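Local coordinates for CLIP-associating protein 2 (Mus musculus, PDB 3WOZ) that probably binds tubulin through its TOG domains and contributes to microtubule dynamics, at residues E152-A155 with K156-P160; F119-D122 with L123-N126. All coordinates share one frame; numbering follows the deposited sequence.

Interaction 1 of 2, residues E152-A155 with K156-P160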
loop_
_atom_site.group_PDB
_atom_site.type_symbol
_atom_site.label_atom_id
_atom_site.label_comp_id
_atom_site.label_asym_id
_atom_site.label_seq_id
_atom_site.Cartn_x
_atom_site.Cartn_y
_atom_site.Cartn_z
ATOM N N GLU A 152 7.834 1.556 -7.413
ATOM C CA GLU A 152 8.175 1.803 -8.808
ATOM C C GLU A 152 7.061 2.542 -9.545
ATOM O O GLU A 152 7.328 3.514 -10.247
ATOM C CB GLU A 152 8.515 0.503 -9.540
ATOM C CG GLU A 152 9.495 0.727 -10.689
ATOM C CD GLU A 152 9.159 -0.051 -11.944
ATOM O OE1 GLU A 152 8.656 -1.193 -11.842
ATOM O OE2 GLU A 152 9.421 0.485 -13.046
ATOM N N THR A 153 5.820 2.087 -9.378
ATOM C CA THR A 153 4.675 2.715 -10.051
ATOM C C THR A 153 4.413 4.126 -9.509
ATOM O O THR A 153 4.081 5.036 -10.269
ATOM C CB THR A 153 3.409 1.842 -9.946
ATOM O OG1 THR A 153 3.732 0.492 -10.300
ATOM C CG2 THR A 153 2.312 2.350 -10.871
ATOM N N LEU A 154 4.582 4.305 -8.199
ATOM C CA LEU A 154 4.409 5.616 -7.570
ATOM C C LEU A 154 5.467 6.600 -8.063
ATOM O O LEU A 154 5.185 7.786 -8.238
ATOM C CB LEU A 154 4.454 5.507 -6.038
ATOM C CG LEU A 154 4.094 6.770 -5.243
ATOM C CD1 LEU A 154 2.611 7.107 -5.376
ATOM C CD2 LEU A 154 4.477 6.625 -3.779
ATOM N N ALA A 155 6.674 6.090 -8.294
ATOM C CA ALA A 155 7.789 6.900 -8.780
ATOM C C ALA A 155 7.534 7.470 -10.175
ATOM O O ALA A 155 8.037 8.545 -10.507
ATOM C CB ALA A 155 9.078 6.090 -8.761
ATOM N N LYS A 156 6.749 6.750 -10.978
ATOM C CA LYS A 156 6.391 7.183 -12.330
ATOM C C LYS A 156 5.383 8.334 -12.343
ATOM O O LYS A 156 5.201 8.991 -13.368
ATOM C CB LYS A 156 5.843 6.010 -13.161
ATOM C CG LYS A 156 6.722 4.755 -13.198
ATOM C CD LYS A 156 8.097 5.021 -13.804
ATOM C CE LYS A 156 9.021 3.821 -13.646
ATOM N NZ LYS A 156 8.634 2.688 -14.536
ATOM N N GLN A 157 4.723 8.570 -11.213
ATOM C CA GLN A 157 3.724 9.635 -11.123
ATOM C C GLN A 157 4.100 10.757 -10.142
ATOM O O GLN A 157 3.388 11.754 -10.026
ATOM C CB GLN A 157 2.336 9.050 -10.800
ATOM C CG GLN A 157 2.187 8.422 -9.411
ATOM C CD GLN A 157 0.781 7.895 -9.141
ATOM O OE1 GLN A 157 0.241 7.108 -9.917
ATOM N NE2 GLN A 157 0.191 8.318 -8.030
HETATM N N MSE A 158 5.220 10.589 -9.445
HETATM C CA MSE A 158 5.663 11.548 -8.432
HETATM C C MSE A 158 6.288 12.812 -9.008
HETATM O O MSE A 158 6.726 12.837 -10.158
HETATM C CB MSE A 158 6.684 10.891 -7.506
HETATM C CG MSE A 158 6.101 10.256 -6.271
HETATM SE SE MSE A 158 7.386 9.055 -5.455
HETATM C CE MSE A 158 8.617 10.329 -4.636
ATOM N N ASP A 159 6.319 13.858 -8.188
ATOM C CA ASP A 159 7.160 15.027 -8.436
ATOM C C ASP A 159 8.559 14.728 -7.910
ATOM O O ASP A 159 8.694 13.991 -6.935
ATOM C CB ASP A 159 6.603 16.255 -7.712
ATOM C CG ASP A 159 5.508 16.956 -8.490
ATOM O OD1 ASP A 159 5.408 16.755 -9.723
ATOM O OD2 ASP A 159 4.751 17.725 -7.859
ATOM N N PRO A 160 9.604 15.289 -8.550
ATOM C CA PRO A 160 10.981 15.113 -8.069
ATOM C C PRO A 160 11.190 15.475 -6.589
ATOM O O PRO A 160 11.948 14.795 -5.897
ATOM C CB PRO A 160 11.785 16.051 -8.972
ATOM C CG PRO A 160 11.019 16.064 -10.249
ATOM C CD PRO A 160 9.568 15.988 -9.851
#

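Interaction 2 of 2, residues F119-D122 with L123-N126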
loop_
_atom_site.group_PDB
_atom_site.type_symbol
_atom_site.label_atom_id
_atom_site.label_comp_id
_atom_site.label_asym_id
_atom_site.label_seq_id
_atom_site.Cartn_x
_atom_site.Cartn_y
_atom_site.Cartn_z
ATOM N N PHE A 119 -4.498 9.609 -3.382
ATOM C CA PHE A 119 -3.850 10.251 -2.232
ATOM C C PHE A 119 -2.597 11.004 -2.653
ATOM O O PHE A 119 -1.988 10.643 -3.653
ATOM C CB PHE A 119 -3.498 9.203 -1.170
ATOM C CG PHE A 119 -4.692 8.571 -0.518
ATOM C CD1 PHE A 119 -5.339 9.203 0.544
ATOM C CD2 PHE A 119 -5.168 7.335 -0.954
ATOM C CE1 PHE A 119 -6.442 8.617 1.156
ATOM C CE2 PHE A 119 -6.274 6.743 -0.349
ATOM C CZ PHE A 119 -6.912 7.383 0.707
ATOM N N PRO A 120 -2.193 12.041 -1.883
ATOM C CA PRO A 120 -0.961 12.759 -2.243
ATOM C C PRO A 120 0.233 11.816 -2.339
ATOM O O PRO A 120 0.355 10.895 -1.535
ATOM C CB PRO A 120 -0.770 13.751 -1.088
ATOM C CG PRO A 120 -2.129 13.915 -0.491
ATOM C CD PRO A 120 -2.814 12.587 -0.661
ATOM N N ASN A 121 1.093 12.049 -3.325
ATOM C CA ASN A 121 2.230 11.173 -3.589
ATOM C C ASN A 121 3.276 11.149 -2.467
ATOM O O ASN A 121 3.758 10.078 -2.091
ATOM C CB ASN A 121 2.887 11.531 -4.926
ATOM C CG ASN A 121 2.025 11.159 -6.132
ATOM O OD1 ASN A 121 1.300 10.159 -6.118
ATOM N ND2 ASN A 121 2.120 11.960 -7.193
ATOM N N ASP A 122 3.626 12.326 -1.944
ATOM C CA ASP A 122 4.626 12.425 -0.877
ATOM C C ASP A 122 4.221 11.604 0.345
ATOM O O ASP A 122 5.030 10.832 0.868
ATOM C CB ASP A 122 4.926 13.892 -0.504
ATOM C CG ASP A 122 3.695 14.656 -0.025
ATOM O OD1 ASP A 122 2.551 14.291 -0.392
ATOM O OD2 ASP A 122 3.878 15.645 0.719
ATOM N N LEU A 123 2.964 11.749 0.761
ATOM C CA LEU A 123 2.402 10.994 1.890
ATOM C C LEU A 123 2.446 9.475 1.668
ATOM O O LEU A 123 2.822 8.719 2.574
ATOM C CB LEU A 123 0.960 11.431 2.181
ATOM C CG LEU A 123 0.625 12.864 2.626
ATOM C CD1 LEU A 123 -0.859 12.947 2.927
ATOM C CD2 LEU A 123 1.428 13.325 3.844
ATOM N N GLN A 124 2.058 9.038 0.469
ATOM C CA GLN A 124 2.161 7.628 0.086
ATOM C C GLN A 124 3.609 7.164 0.164
ATOM O O GLN A 124 3.901 6.108 0.720
ATOM C CB GLN A 124 1.678 7.408 -1.345
ATOM C CG GLN A 124 0.210 7.644 -1.601
ATOM C CD GLN A 124 -0.170 7.190 -2.993
ATOM O OE1 GLN A 124 -0.625 7.979 -3.821
ATOM N NE2 GLN A 124 0.058 5.917 -3.272
ATOM N N PHE A 125 4.508 7.959 -0.411
ATOM C CA PHE A 125 5.926 7.610 -0.477
ATOM C C PHE A 125 6.553 7.473 0.909
ATOM O O PHE A 125 7.357 6.567 1.143
ATOM C CB PHE A 125 6.701 8.631 -1.313
ATOM C CG PHE A 125 8.126 8.235 -1.586
ATOM C CD1 PHE A 125 9.172 8.815 -0.869
ATOM C CD2 PHE A 125 8.423 7.270 -2.546
ATOM C CE1 PHE A 125 10.495 8.450 -1.116
ATOM C CE2 PHE A 125 9.743 6.895 -2.800
ATOM C CZ PHE A 125 10.782 7.485 -2.082
ATOM N N ASN A 126 6.171 8.368 1.819
ATOM C CA ASN A 126 6.714 8.373 3.175
ATOM C C ASN A 126 6.289 7.138 3.955
ATOM O O ASN A 126 7.083 6.571 4.706
ATOM C CB ASN A 126 6.326 9.655 3.919
ATOM C CG ASN A 126 6.971 10.902 3.324
ATOM O OD1 ASN A 126 6.500 12.017 3.551
ATOM N ND2 ASN A 126 8.044 10.722 2.557
#

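Interaction 1 of 2, residues E152-A155 with K156-P160
A local contact at the C-terminal end of helix 141-155 joins Glu152 to Lys156 by a salt bridge and packs Leu154 against Met158, a selenomethionine, where the chain runs into the loop toward helix 167-179. The charged pair is spaced four residues apart, the usual spacing of neighbours on one helix face. Lys156 NZ lies 2.8 Å from Glu152 OE2 and meets it from above the carboxylate plane, 36° out of it. Chi1 of Lys156 (-52°) sets its CG anti to the carbonyl carbon, 3.3 Å from Glu152 O. Bends at chi2 and chi4 then bring NZ round to the acid. Glu152 bends at chi2 as well, and this brings its carboxylate round to the amine. The other oxygen, OE1, has a weak hydrogen bond with Ser194.

Lys156 N makes two weak bonds, to Glu152 O and Thr153 O. Gln157 N bonds to Leu154 O at 3.1 Å, three residues back, with the donor well above the carbonyl plane. Leu154 CG is 4.0 Å from Met158 SE, the two side chains passing at a slant. Leu154 CD1 also lies 3.8 Å from Gln157 NE2, which is hydrogen-bonded to Asn121 and to Arg116 O.

The contact is wedged between helices of the HEAT-type solenoid. Leu154 rests on helix 121-133 and on Arg116 of helix 102-118, while Glu152, Ala155 and Lys156 touch Ser198 of helix 186-202.

Interaction 2 of 2, residues F119-D122 with L123-N126
Phe125 N gives the shortest of the i to i+4 backbone bonds here, 2.8 Å to Asn121 O, nearly along the C=O axis. It belongs to the first turn of helix 121-133. Two further bonds of the same kind flank it. Gln124 N reaches Pro120 O at 3.2 Å, and Asn126 N reaches Asp122 O at 2.9 Å. Asp122 O also has the amide carbon of Asn126, CG, beside it at 3.1 Å.

The Asp122 side chain folds back to the backbone N of Leu123. Its CG sits between the backbone N and the carbonyl carbon (chi1 59°), and Asp122 OD1 thereby comes to Leu123 N at 2.8 Å. That bond is weak, bent to 136° at the hydrogen. The carboxylate lies at the N-terminal end of the helix, where the helix dipole would probably favour its negative charge.

Pro120 holds the N-cap position, and its ring packs on Leu123 in the first turn. Pro120 CG lies 3.8 Å from Leu123 CD1, and the proline CB and CD also come near this methyl. This is the start of one of the antiparallel helices that build the HEAT-repeat solenoid of a TOG domain.

Gln124 runs back past the cap, extended beyond CG. Its CG lies 3.3 Å from Pro120 O and 4.0 Å from Phe119 CB. With an alanine here the chain beyond CB is gone, which is likely to open a gap beside Phe119 CB and Leu154. Asn121, whose OD1 is bonded to Gln157, lies alongside Gln124. Phe119 itself reaches Leu85 and Leu88 of helix 85-96, whereas Phe125 lies against Leu154 of helix 141-155 and Met158.

Interaction 2 comes first along the chain, at the start of helix 121-133. Interaction 1 follows at the end of helix 141-155, the next helix. Their centres are about 10 Å apart, on the same side of the chain's centre, and both lie within the TOG domain. They touch directly. Gln157 NE2 is 2.9 Å from Asn121 OD1 in a probable hydrogen bond. Met158 SE lies 3.6 Å from Phe125 CD2. The Leu154 methyl CD1 packs against the side-chain amide of Asn121 and against the side chain of Gln124. The start of one helix is thus joined to the end of the next, consistent with neighbouring helices of an all-helical HEAT-repeat array.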